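Local atomic coordinates of alpha-L-rhamnosidase (Streptomyces avermitilis, PDB entry 3W5M), a protein that hydrolyses terminal alpha-L-rhamnose residues from citrus flavonoids and gum arabic, and binds L-rhamnose through a calcium-dependent carbohydrate-binding module. Residues 34-38 against 1021-1025; 929-933 against 967-971; 652-658 against 706-710; 940-946 against 987-993. The contacts are given in a common frame with arbitrary orientation. Residues are numbered along the deposited sequence.

Overall arrangement
Interactions 2 to 4 lie around the seam between helical barrel and C-terminal beta-sandwich, and interaction 1 ties that sandwich to the N-terminal domain. Interaction 1 is a surface contact of a loop with the start of a strand, made by backbone, one serine and waters. Interaction 4, centred about 12 Å away, is a partly buried parallel strand ladder, apolar on its inner face and more exposed on the other; Asn987 N lies 2.8 Å from Arg38 O. Interactions 2 and 3 are buried: strand side chains reach main-chain carbonyls in 2, a tyrosine fills the space between helices in 3. Tyr653 OH, 2.9 Å from Ile933 O, links them, and Tyr940 of interaction 4 packs against both.

Interaction 1. Residues 34-38 against 1021-1025; sequences AAPGR and VGSGS
The loop 34-38 of the N-terminal immunoglobulin-like domain meets the turn into strand 1024-1030 of the C-terminal beta-sandwich. The two segments run in opposite senses, with CA-CA distances of 4.2 Å for both Pro36-Gly1024 and Gly37-Gly1022. Ser1023 satisfies most of the facing groups: its O accepts from Gly37 N (2.8 Å), while its OG, set by a p rotamer, accepts from Arg38 N (3.0 Å). One water bridges Ala35 O (2.8 Å) and Ser1023 OG (2.6 Å); another donates to Arg38 O (2.9 Å) and accepts from Ser1023 N (2.8 Å). Gly37 turns with phi/psi 74/33. Gly1022 has no room for a CB, which would clash with Gly37 CA, and at 124/-171 a CB on Gly1024 would be jammed against the carbonyl O of Ser1023 and sit tightly against Pro36 CB. The mmm side chain of Arg38 leads away to a salt bridge with Asp94. Residues 34-38 connect strands 26-32 and 40-48, while 1022-1023 lead from strand 1016-1021 of one sandwich sheet to 1024-1030 of the other.

Interaction 2. Residues 929-933 against 967-971; sequences NIAGI and VSTRW
Two side-chain donors on a beta strand take up consecutive carbonyls of the linker that leaves the last barrel helix: Trp971 NE1 donates to Ile930 O at 2.7 Å (N-H...O angle 162°), and Thr969 OG1 donates to Ala931 O at 2.8 Å. The strand, 965-974, belongs to the C-terminal beta-sandwich, so these bonds fix the junction between the helical barrel and that domain. From 930 to 933 the linker runs roughly antiparallel to 967-971 (directions 152° apart), with Ala931 and Thr969 nearest (CA-CA 6.6 Å). Gly932 ends the helical backbone with phi/psi 72/45, and Ile933 (-130/110) extends toward strand 934-935. Along the strand Val967, Thr969 and Trp971 point their CA-CB bonds toward the linker. Thr969 (p) and Trp971 (p, chi2 -96°) thereby present their polar atoms, Ile930 O lying at the indole edge. Ile930 CG2 lies 4.3 Å from Trp971 CZ2, and its side chain continues to Phe602 of strand 600-604 and Leu874 of helix 867-875. Ala956 and Ala958 of the adjacent strand 955-962 touch side chains of both segments. Ile933 (mt) points at the strand: its CG1 is 3.8 Å from Thr969 CG2 and its CG2 4.1 Å from Val967 CG1.

Interaction 3. Residues 652-658 against 706-710; sequences AYTMESA and LYQAY
The C-terminal end of helix 698-710 packs into the non-helical bend between helices 641-654 and 658-671, within the (alpha/alpha)6 barrel of the catalytic domain. In the bend, Met655 (-136/155) and Glu656 (-63/106) are extended, and Ser657 (-111/4) leads into the next helix. At Leu706, whose CA is 6.5 Å from Ala658 CA, an mt side chain sets CD2 4.0 Å from Ser657 O and 4.2 Å from Ala658 CA. One turn on, Ala709 CB meets Ala652 CB at 3.5 Å, their CA atoms 6.2 Å apart; two small residues permit this close approach. Tyr710, whose N donates to Leu706 O (2.8 Å), fills the bend with its ring (m, chi2 -69°). Its OH accepts from Ser657 N at 2.8 Å (174°) and donates to a water 2.8 Å away, which in turn donates to Ala652 O (2.8 Å). Ala658 CB makes a CH-pi contact over the ring face, 4.1 Å from the centroid, and Ala652 CB lies 4.1 Å from Tyr710 CE2. Around the Tyr710 ring, Gln620 of helix 607-622 touches Met655 and Ser657, Val715 of helix 713-732 touches Leu706, and Tyr13 from the N-terminal domain reaches Ala658.

Interaction 4. Residues 940-946 against 987-993; sequences YRQVVIR and NTTAEVW
Strands 942-945 and 989-993 are parallel neighbours in the five-stranded sheet of the C-terminal beta-sandwich, crossing at -19° with axes 4.6 Å apart. Gln942 pairs with Thr989, Val943 with Ala990, Val944 with Glu991 and Ile945 with Val992, CA-CA 4.7-4.9 Å. The ladder runs Arg941 O from Thr989 N (3.1 Å), Val943 N to Thr989 O (2.9 Å), Val943 O from Glu991 N (3.0 Å), Ile945 N to Glu991 O (2.8 Å) and Ile945 O from Trp993 N (2.9 Å). Val943 (p), Ile945 (mt), Ala990 and Val992 (t) share one face; Val943 CG1 is 3.6 Å from Ala990 CB, and Leu980 of the opposing sheet covers Ile945 and Val992. The other face carries Gln942 (tt), Thr989 (p), Val944 (t) and Glu991 (tt), whose OE1 accepts from Trp993 NE1 (2.8 Å). Arg946 (ttt) lays its guanidinium flat on the Trp993 indole (m, chi2 61°), CZ 3.7 Å from the six-membered-ring centroid, and salt-bridges Asp1014. At the opposite end, Arg941 (tpt) bends so that NE weakly bonds Asn987 O (2.7 Å), and a water joins Arg941 NH2 (2.9 Å) to Asn987 OD1 (2.7 Å); Asn987 itself bonds Asp68 and Gln40 of the N-terminal domain. A main-chain ladder and apolar inner face thus combine with cation-pi chemistry at the Arg946 end and water-bridged chemistry at the Arg941 end.

Interaction 1. Residues 34-38 against 1021-1025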
loop_
_atom_site.group_PDB
_atom_site.type_symbol
_atom_site.label_atom_id
_atom_site.label_comp_id
_atom_site.label_asym_id
_atom_site.label_seq_id
_atom_site.Cartn_x
_atom_site.Cartn_y
_atom_site.Cartn_z
ATOM N N ALA A 34 -18.348 -27.883 22.165
ATOM C CA ALA A 34 -17.466 -28.646 23.066
ATOM C C ALA A 34 -17.372 -30.150 22.687
ATOM O O ALA A 34 -16.384 -30.808 23.018
ATOM C CB ALA A 34 -17.900 -28.471 24.525
ATOM N N ALA A 35 -18.380 -30.680 21.987
ATOM C CA ALA A 35 -18.374 -32.074 21.511
ATOM C C ALA A 35 -17.652 -32.220 20.169
ATOM O O ALA A 35 -17.863 -31.404 19.272
ATOM C CB ALA A 35 -19.799 -32.586 21.368
ATOM N N PRO A 36 -16.834 -33.279 20.010
ATOM C CA PRO A 36 -16.117 -33.513 18.747
ATOM C C PRO A 36 -17.012 -34.003 17.609
ATOM O O PRO A 36 -18.136 -34.422 17.855
ATOM C CB PRO A 36 -15.103 -34.607 19.109
ATOM C CG PRO A 36 -15.717 -35.313 20.278
ATOM C CD PRO A 36 -16.437 -34.243 21.057
ATOM N N GLY A 37 -16.508 -33.917 16.382
ATOM C CA GLY A 37 -17.090 -34.569 15.197
ATOM C C GLY A 37 -18.365 -33.981 14.602
ATOM O O GLY A 37 -19.178 -34.729 14.061
ATOM N N ARG A 38 -18.527 -32.654 14.681
ATOM C CA ARG A 38 -19.759 -31.962 14.277
ATOM C C ARG A 38 -19.731 -31.489 12.831
ATOM O O ARG A 38 -18.726 -30.941 12.369
ATOM C CB ARG A 38 -20.046 -30.753 15.179
ATOM C CG ARG A 38 -19.968 -31.005 16.675
ATOM C CD ARG A 38 -20.773 -32.218 17.120
ATOM N NE ARG A 38 -22.223 -32.023 17.084
ATOM C CZ ARG A 38 -22.935 -31.354 17.995
ATOM N NH1 ARG A 38 -22.348 -30.749 19.028
ATOM N NH2 ARG A 38 -24.254 -31.264 17.859
ATOM N N VAL A 1021 -9.901 -37.284 11.298
ATOM C CA VAL A 1021 -10.602 -36.842 12.494
ATOM C C VAL A 1021 -11.614 -35.737 12.125
ATOM O O VAL A 1021 -11.418 -35.007 11.159
ATOM C CB VAL A 1021 -9.578 -36.435 13.594
ATOM C CG1 VAL A 1021 -8.942 -35.089 13.311
ATOM C CG2 VAL A 1021 -10.188 -36.460 14.997
ATOM N N GLY A 1022 -12.708 -35.650 12.871
ATOM C CA GLY A 1022 -13.684 -34.587 12.662
ATOM C C GLY A 1022 -13.282 -33.390 13.489
ATOM O O GLY A 1022 -12.122 -33.277 13.900
ATOM N N SER A 1023 -14.242 -32.510 13.762
ATOM C CA SER A 1023 -13.965 -31.308 14.529
ATOM C C SER A 1023 -13.679 -31.623 15.996
ATOM O O SER A 1023 -13.956 -32.736 16.460
ATOM C CB SER A 1023 -15.151 -30.343 14.415
ATOM O OG SER A 1023 -16.229 -30.750 15.246
ATOM N N GLY A 1024 -13.135 -30.653 16.728
ATOM C CA GLY A 1024 -12.942 -30.788 18.181
ATOM C C GLY A 1024 -11.521 -30.580 18.689
ATOM O O GLY A 1024 -10.650 -30.137 17.934
ATOM N N SER A 1025 -11.307 -30.890 19.978
ATOM C CA SER A 1025 -9.993 -30.817 20.628
ATOM C C SER A 1025 -9.385 -32.203 20.693
ATOM O O SER A 1025 -9.874 -33.054 21.415
ATOM C CB SER A 1025 -10.108 -30.297 22.059
ATOM O OG SER A 1025 -10.728 -29.024 22.112
HETATM O O HOH W 1 -16.349 -29.671 17.608
HETATM O O HOH W 2 -16.401 -32.622 11.925
#

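Interaction 2. Residues 929-933 against 967-971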
loop_
_atom_site.group_PDB
_atom_site.type_symbol
_atom_site.label_atom_id
_atom_site.label_comp_id
_atom_site.label_asym_id
_atom_site.label_seq_id
_atom_site.Cartn_x
_atom_site.Cartn_y
_atom_site.Cartn_z
ATOM N N ASN A 929 4.436 -26.423 7.684
ATOM C CA ASN A 929 5.328 -27.540 8.082
ATOM C C ASN A 929 5.833 -27.533 9.512
ATOM O O ASN A 929 6.007 -28.599 10.119
ATOM C CB ASN A 929 6.495 -27.617 7.124
ATOM C CG ASN A 929 6.055 -27.814 5.695
ATOM O OD1 ASN A 929 6.149 -26.906 4.875
ATOM N ND2 ASN A 929 5.556 -29.000 5.385
ATOM N N ILE A 930 6.050 -26.352 10.084
ATOM C CA ILE A 930 6.453 -26.299 11.474
ATOM C C ILE A 930 5.198 -26.239 12.316
ATOM O O ILE A 930 5.028 -27.024 13.251
ATOM C CB ILE A 930 7.428 -25.120 11.785
ATOM C CG1 ILE A 930 8.660 -25.215 10.880
ATOM C CG2 ILE A 930 7.766 -25.098 13.284
ATOM C CD1 ILE A 930 9.611 -24.025 10.917
ATOM N N ALA A 931 4.296 -25.310 11.981
ATOM C CA ALA A 931 3.005 -25.260 12.662
ATOM C C ALA A 931 2.104 -26.433 12.203
ATOM O O ALA A 931 1.282 -26.919 12.956
ATOM C CB ALA A 931 2.337 -23.908 12.429
ATOM N N GLY A 932 2.290 -26.897 10.974
ATOM C CA GLY A 932 1.516 -28.036 10.488
ATOM C C GLY A 932 0.058 -27.694 10.217
ATOM O O GLY A 932 -0.844 -28.447 10.601
ATOM N N ILE A 933 -0.169 -26.556 9.555
ATOM C CA ILE A 933 -1.527 -26.086 9.237
ATOM C C ILE A 933 -1.557 -25.737 7.767
ATOM O O ILE A 933 -0.917 -24.775 7.346
ATOM C CB ILE A 933 -1.932 -24.842 10.073
ATOM C CG1 ILE A 933 -1.997 -25.200 11.561
ATOM C CG2 ILE A 933 -3.271 -24.273 9.574
ATOM C CD1 ILE A 933 -2.358 -24.041 12.484
ATOM N N VAL A 967 -8.174 -22.676 13.908
ATOM C CA VAL A 967 -7.489 -23.932 13.691
ATOM C C VAL A 967 -6.188 -23.817 14.481
ATOM O O VAL A 967 -5.340 -22.994 14.152
ATOM C CB VAL A 967 -7.225 -24.184 12.206
ATOM C CG1 VAL A 967 -6.403 -25.457 12.013
ATOM C CG2 VAL A 967 -8.562 -24.310 11.481
ATOM N N SER A 968 -6.049 -24.611 15.546
ATOM C CA SER A 968 -4.868 -24.519 16.409
ATOM C C SER A 968 -4.058 -25.802 16.461
ATOM O O SER A 968 -4.606 -26.896 16.313
ATOM C CB SER A 968 -5.264 -24.112 17.819
ATOM O OG SER A 968 -6.012 -22.909 17.753
ATOM N N THR A 969 -2.747 -25.644 16.649
ATOM C CA THR A 969 -1.826 -26.763 16.855
ATOM C C THR A 969 -0.847 -26.433 17.979
ATOM O O THR A 969 -0.541 -25.270 18.228
ATOM C CB THR A 969 -0.994 -27.137 15.605
ATOM O OG1 THR A 969 -0.197 -26.013 15.189
ATOM C CG2 THR A 969 -1.871 -27.609 14.459
ATOM N N ARG A 970 -0.392 -27.474 18.679
ATOM C CA ARG A 970 0.650 -27.345 19.677
ATOM C C ARG A 970 1.323 -28.699 19.768
ATOM O O ARG A 970 0.666 -29.693 20.087
ATOM C CB ARG A 970 0.076 -26.966 21.027
ATOM C CG ARG A 970 1.160 -26.785 22.076
ATOM C CD ARG A 970 0.610 -26.112 23.315
ATOM N NE ARG A 970 1.401 -26.444 24.496
ATOM C CZ ARG A 970 0.933 -26.433 25.744
ATOM N NH1 ARG A 970 -0.335 -26.109 25.993
ATOM N NH2 ARG A 970 1.733 -26.757 26.751
ATOM N N TRP A 971 2.612 -28.743 19.469
ATOM C CA TRP A 971 3.355 -29.992 19.569
ATOM C C TRP A 971 4.687 -29.816 20.283
ATOM O O TRP A 971 5.267 -28.721 20.295
ATOM C CB TRP A 971 3.539 -30.660 18.203
ATOM C CG TRP A 971 4.325 -29.897 17.174
ATOM C CD1 TRP A 971 3.817 -29.093 16.190
ATOM C CD2 TRP A 971 5.746 -29.907 16.988
ATOM N NE1 TRP A 971 4.835 -28.587 15.414
ATOM C CE2 TRP A 971 6.028 -29.077 15.878
ATOM C CE3 TRP A 971 6.815 -30.535 17.652
ATOM C CZ2 TRP A 971 7.337 -28.845 15.423
ATOM C CZ3 TRP A 971 8.120 -30.305 17.191
ATOM C CH2 TRP A 971 8.360 -29.463 16.093
#

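Interaction 3. Residues 652-658 against 706-710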
loop_
_atom_site.group_PDB
_atom_site.type_symbol
_atom_site.label_atom_id
_atom_site.label_comp_id
_atom_site.label_asym_id
_atom_site.label_seq_id
_atom_site.Cartn_x
_atom_site.Cartn_y
_atom_site.Cartn_z
ATOM N N ALA A 652 -1.993 -14.549 2.984
ATOM C CA ALA A 652 -3.298 -15.115 3.359
ATOM C C ALA A 652 -3.293 -15.989 4.619
ATOM O O ALA A 652 -4.372 -16.351 5.120
ATOM C CB ALA A 652 -3.915 -15.879 2.189
ATOM N N TYR A 653 -2.108 -16.356 5.131
ATOM C CA TYR A 653 -2.030 -16.916 6.473
ATOM C C TYR A 653 -2.062 -15.795 7.518
ATOM O O TYR A 653 -2.807 -15.863 8.509
ATOM C CB TYR A 653 -0.725 -17.701 6.656
ATOM C CG TYR A 653 -0.695 -19.158 6.201
ATOM C CD1 TYR A 653 -1.189 -20.185 7.020
ATOM C CD2 TYR A 653 -0.096 -19.513 5.013
ATOM C CE1 TYR A 653 -1.122 -21.531 6.622
ATOM C CE2 TYR A 653 -0.019 -20.856 4.611
ATOM C CZ TYR A 653 -0.528 -21.855 5.426
ATOM O OH TYR A 653 -0.432 -23.195 5.022
ATOM N N THR A 654 -1.250 -14.767 7.308
ATOM C CA THR A 654 -0.932 -13.869 8.416
ATOM C C THR A 654 -1.917 -12.723 8.656
ATOM O O THR A 654 -2.034 -12.278 9.782
ATOM C CB THR A 654 0.490 -13.349 8.320
ATOM O OG1 THR A 654 0.769 -13.121 6.947
ATOM C CG2 THR A 654 1.478 -14.419 8.847
ATOM N N MET A 655 -2.622 -12.263 7.621
ATOM C CA MET A 655 -3.721 -11.296 7.814
ATOM C C MET A 655 -4.901 -11.735 6.969
ATOM O O MET A 655 -4.729 -12.458 5.974
ATOM C CB MET A 655 -3.323 -9.905 7.338
ATOM C CG MET A 655 -2.173 -9.290 8.095
ATOM S SD MET A 655 -1.676 -7.675 7.459
ATOM C CE MET A 655 -3.003 -6.584 8.014
ATOM N N GLU A 656 -6.095 -11.332 7.379
ATOM C CA GLU A 656 -7.257 -11.486 6.515
ATOM C C GLU A 656 -6.999 -10.620 5.276
ATOM O O GLU A 656 -7.028 -9.399 5.332
ATOM C CB GLU A 656 -8.554 -11.105 7.228
ATOM C CG GLU A 656 -9.793 -11.299 6.335
ATOM C CD GLU A 656 -10.202 -10.038 5.578
ATOM O OE1 GLU A 656 -10.561 -9.036 6.237
ATOM O OE2 GLU A 656 -10.186 -10.028 4.309
ATOM N N SER A 657 -6.694 -11.279 4.160
ATOM C CA SER A 657 -6.240 -10.600 2.954
ATOM C C SER A 657 -7.277 -10.671 1.838
ATOM O O SER A 657 -7.048 -10.137 0.750
ATOM C CB SER A 657 -4.892 -11.200 2.474
ATOM O OG SER A 657 -3.877 -10.969 3.452
ATOM N N ALA A 658 -8.451 -11.257 2.123
ATOM C CA ALA A 658 -9.477 -11.406 1.086
ATOM C C ALA A 658 -10.023 -10.086 0.567
ATOM O O ALA A 658 -10.060 -9.862 -0.630
ATOM C CB ALA A 658 -10.611 -12.291 1.574
ATOM N N LEU A 706 -6.158 -16.935 -3.006
ATOM C CA LEU A 706 -7.328 -16.559 -2.175
ATOM C C LEU A 706 -8.315 -17.715 -2.117
ATOM O O LEU A 706 -8.855 -18.029 -1.082
ATOM C CB LEU A 706 -8.030 -15.309 -2.687
ATOM C CG LEU A 706 -7.273 -13.968 -2.724
ATOM C CD1 LEU A 706 -8.067 -12.829 -3.351
ATOM C CD2 LEU A 706 -6.814 -13.547 -1.313
ATOM N N TYR A 707 -8.490 -18.400 -3.229
ATOM C CA TYR A 707 -9.368 -19.555 -3.213
ATOM C C TYR A 707 -8.879 -20.668 -2.259
ATOM O O TYR A 707 -9.666 -21.208 -1.461
ATOM C CB TYR A 707 -9.602 -20.072 -4.629
ATOM C CG TYR A 707 -10.505 -21.262 -4.620
ATOM C CD1 TYR A 707 -11.866 -21.106 -4.300
ATOM C CD2 TYR A 707 -10.026 -22.541 -4.892
ATOM C CE1 TYR A 707 -12.723 -22.193 -4.277
ATOM C CE2 TYR A 707 -10.884 -23.637 -4.880
ATOM C CZ TYR A 707 -12.226 -23.443 -4.565
ATOM O OH TYR A 707 -13.117 -24.501 -4.527
ATOM N N GLN A 708 -7.597 -21.011 -2.326
ATOM C CA GLN A 708 -7.002 -21.963 -1.399
ATOM C C GLN A 708 -7.163 -21.564 0.085
ATOM O O GLN A 708 -7.523 -22.398 0.934
ATOM C CB GLN A 708 -5.526 -22.178 -1.742
ATOM C CG GLN A 708 -5.377 -22.968 -3.026
ATOM C CD GLN A 708 -5.936 -24.373 -2.863
ATOM O OE1 GLN A 708 -5.542 -25.102 -1.946
ATOM N NE2 GLN A 708 -6.881 -24.742 -3.714
ATOM N N ALA A 709 -6.920 -20.289 0.400
ATOM C CA ALA A 709 -6.981 -19.851 1.798
ATOM C C ALA A 709 -8.393 -19.687 2.316
ATOM O O ALA A 709 -8.672 -20.001 3.496
ATOM C CB ALA A 709 -6.199 -18.547 2.002
ATOM N N TYR A 710 -9.281 -19.192 1.463
ATOM C CA TYR A 710 -10.608 -18.758 1.934
ATOM C C TYR A 710 -11.743 -19.592 1.340
ATOM O O TYR A 710 -12.856 -19.575 1.859
ATOM C CB TYR A 710 -10.858 -17.257 1.703
ATOM C CG TYR A 710 -9.793 -16.416 2.348
ATOM C CD1 TYR A 710 -9.701 -16.326 3.740
ATOM C CD2 TYR A 710 -8.867 -15.716 1.571
ATOM C CE1 TYR A 710 -8.703 -15.563 4.339
ATOM C CE2 TYR A 710 -7.865 -14.957 2.160
ATOM C CZ TYR A 710 -7.787 -14.873 3.545
ATOM O OH TYR A 710 -6.754 -14.123 4.128
HETATM O O HOH W 3 -6.374 -15.154 6.685
#

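Interaction 4. Residues 940-946 against 987-993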
loop_
_atom_site.group_PDB
_atom_site.type_symbol
_atom_site.label_atom_id
_atom_site.label_comp_id
_atom_site.label_asym_id
_atom_site.label_seq_id
_atom_site.Cartn_x
_atom_site.Cartn_y
_atom_site.Cartn_z
ATOM N N TYR A 940 -9.779 -24.574 3.857
ATOM C CA TYR A 940 -9.603 -25.361 5.086
ATOM C C TYR A 940 -10.861 -26.142 5.503
ATOM O O TYR A 940 -11.026 -26.472 6.690
ATOM C CB TYR A 940 -9.092 -24.509 6.259
ATOM C CG TYR A 940 -7.721 -23.955 6.036
ATOM C CD1 TYR A 940 -7.522 -22.805 5.264
ATOM C CD2 TYR A 940 -6.603 -24.595 6.588
ATOM C CE1 TYR A 940 -6.241 -22.307 5.030
ATOM C CE2 TYR A 940 -5.325 -24.107 6.372
ATOM C CZ TYR A 940 -5.144 -22.972 5.597
ATOM O OH TYR A 940 -3.854 -22.502 5.391
ATOM N N ARG A 941 -11.735 -26.432 4.541
ATOM C CA ARG A 941 -12.843 -27.364 4.770
ATOM C C ARG A 941 -12.298 -28.694 5.294
ATOM O O ARG A 941 -12.947 -29.380 6.092
ATOM C CB ARG A 941 -13.645 -27.594 3.485
ATOM C CG ARG A 941 -15.017 -28.191 3.745
ATOM C CD ARG A 941 -15.708 -27.434 4.873
ATOM N NE ARG A 941 -16.984 -28.031 5.254
ATOM C CZ ARG A 941 -18.125 -27.844 4.598
ATOM N NH1 ARG A 941 -18.171 -27.077 3.514
ATOM N NH2 ARG A 941 -19.228 -28.432 5.025
ATOM N N GLN A 942 -11.115 -29.056 4.809
ATOM C CA GLN A 942 -10.300 -30.105 5.394
ATOM C C GLN A 942 -8.966 -29.431 5.667
ATOM O O GLN A 942 -8.452 -28.712 4.803
ATOM C CB GLN A 942 -10.062 -31.276 4.424
ATOM C CG GLN A 942 -9.337 -32.428 5.096
ATOM C CD GLN A 942 -8.644 -33.380 4.126
ATOM O OE1 GLN A 942 -7.973 -32.960 3.169
ATOM N NE2 GLN A 942 -8.785 -34.672 4.385
ATOM N N VAL A 943 -8.425 -29.636 6.867
ATOM C CA VAL A 943 -7.090 -29.139 7.205
ATOM C C VAL A 943 -6.101 -30.319 7.264
ATOM O O VAL A 943 -6.394 -31.342 7.907
ATOM C CB VAL A 943 -7.093 -28.290 8.515
ATOM C CG1 VAL A 943 -7.600 -29.084 9.706
ATOM C CG2 VAL A 943 -5.722 -27.702 8.808
ATOM N N VAL A 944 -4.965 -30.196 6.575
ATOM C CA VAL A 944 -3.889 -31.180 6.739
ATOM C C VAL A 944 -2.974 -30.704 7.863
ATOM O O VAL A 944 -2.399 -29.601 7.792
ATOM C CB VAL A 944 -3.075 -31.388 5.452
ATOM C CG1 VAL A 944 -1.958 -32.395 5.690
ATOM C CG2 VAL A 944 -3.957 -31.825 4.293
ATOM N N ILE A 945 -2.891 -31.515 8.917
ATOM C CA ILE A 945 -2.049 -31.258 10.073
ATOM C C ILE A 945 -0.854 -32.198 10.038
ATOM O O ILE A 945 -0.925 -33.359 10.484
ATOM C CB ILE A 945 -2.851 -31.354 11.382
ATOM C CG1 ILE A 945 -3.992 -30.317 11.326
ATOM C CG2 ILE A 945 -1.947 -31.189 12.584
ATOM C CD1 ILE A 945 -4.930 -30.304 12.509
ATOM N N ARG A 946 0.245 -31.673 9.509
ATOM C CA ARG A 946 1.444 -32.465 9.256
ATOM C C ARG A 946 2.703 -31.697 9.721
ATOM O O ARG A 946 3.475 -31.212 8.889
ATOM C CB ARG A 946 1.503 -32.843 7.774
ATOM C CG ARG A 946 2.618 -33.821 7.447
ATOM C CD ARG A 946 2.586 -34.311 6.014
ATOM N NE ARG A 946 3.561 -35.390 5.888
ATOM C CZ ARG A 946 3.778 -36.115 4.797
ATOM N NH1 ARG A 946 3.091 -35.891 3.680
ATOM N NH2 ARG A 946 4.701 -37.071 4.835
ATOM N N ASN A 987 -17.828 -28.431 11.404
ATOM C CA ASN A 987 -18.098 -28.371 9.966
ATOM C C ASN A 987 -16.827 -28.425 9.128
ATOM O O ASN A 987 -16.842 -28.110 7.938
ATOM C CB ASN A 987 -19.021 -27.170 9.564
ATOM C CG ASN A 987 -19.876 -27.496 8.352
ATOM O OD1 ASN A 987 -20.325 -28.636 8.209
ATOM N ND2 ASN A 987 -20.085 -26.530 7.466
ATOM N N THR A 988 -15.719 -28.812 9.749
ATOM C CA THR A 988 -14.487 -29.097 9.001
ATOM C C THR A 988 -13.947 -30.426 9.513
ATOM O O THR A 988 -14.404 -30.923 10.546
ATOM C CB THR A 988 -13.419 -27.956 9.106
ATOM O OG1 THR A 988 -12.722 -28.032 10.345
ATOM C CG2 THR A 988 -14.046 -26.582 8.968
ATOM N N THR A 989 -13.013 -31.014 8.779
ATOM C CA THR A 989 -12.334 -32.228 9.229
ATOM C C THR A 989 -10.827 -32.029 9.112
ATOM O O THR A 989 -10.365 -31.010 8.580
ATOM C CB THR A 989 -12.708 -33.433 8.360
ATOM O OG1 THR A 989 -12.324 -33.149 7.009
ATOM C CG2 THR A 989 -14.205 -33.753 8.446
ATOM N N ALA A 990 -10.056 -32.996 9.601
ATOM C CA ALA A 990 -8.604 -32.924 9.507
ATOM C C ALA A 990 -8.002 -34.271 9.144
ATOM O O ALA A 990 -8.582 -35.319 9.436
ATOM C CB ALA A 990 -8.024 -32.441 10.812
ATOM N N GLU A 991 -6.848 -34.211 8.493
ATOM C CA GLU A 991 -5.981 -35.362 8.324
ATOM C C GLU A 991 -4.716 -35.084 9.120
ATOM O O GLU A 991 -4.031 -34.108 8.865
ATOM C CB GLU A 991 -5.658 -35.536 6.864
ATOM C CG GLU A 991 -4.728 -36.690 6.567
ATOM C CD GLU A 991 -4.363 -36.721 5.100
ATOM O OE1 GLU A 991 -3.459 -35.945 4.697
ATOM O OE2 GLU A 991 -4.992 -37.508 4.358
ATOM N N VAL A 992 -4.425 -35.937 10.095
ATOM C CA VAL A 992 -3.346 -35.696 11.034
ATOM C C VAL A 992 -2.251 -36.729 10.788
ATOM O O VAL A 992 -2.543 -37.915 10.633
ATOM C CB VAL A 992 -3.852 -35.758 12.481
ATOM C CG1 VAL A 992 -2.734 -35.462 13.474
ATOM C CG2 VAL A 992 -4.993 -34.764 12.677
ATOM N N TRP A 993 -1.009 -36.256 10.707
ATOM C CA TRP A 993 0.167 -37.114 10.525
ATOM C C TRP A 993 1.035 -37.022 11.761
ATOM O O TRP A 993 1.487 -35.929 12.117
ATOM C CB TRP A 993 0.983 -36.651 9.337
ATOM C CG TRP A 993 0.268 -36.665 8.059
ATOM C CD1 TRP A 993 -0.862 -35.961 7.736
ATOM C CD2 TRP A 993 0.633 -37.403 6.885
ATOM N NE1 TRP A 993 -1.225 -36.219 6.432
ATOM C CE2 TRP A 993 -0.329 -37.101 5.885
ATOM C CE3 TRP A 993 1.674 -38.294 6.581
ATOM C CZ2 TRP A 993 -0.279 -37.656 4.602
ATOM C CZ3 TRP A 993 1.720 -38.850 5.306
ATOM C CH2 TRP A 993 0.745 -38.526 4.330
HETATM O O HOH W 4 -10.332 -26.748 9.390
HETATM O O HOH W 5 -19.329 -30.703 6.806
HETATM O O HOH W 6 -10.043 -36.037 7.083
#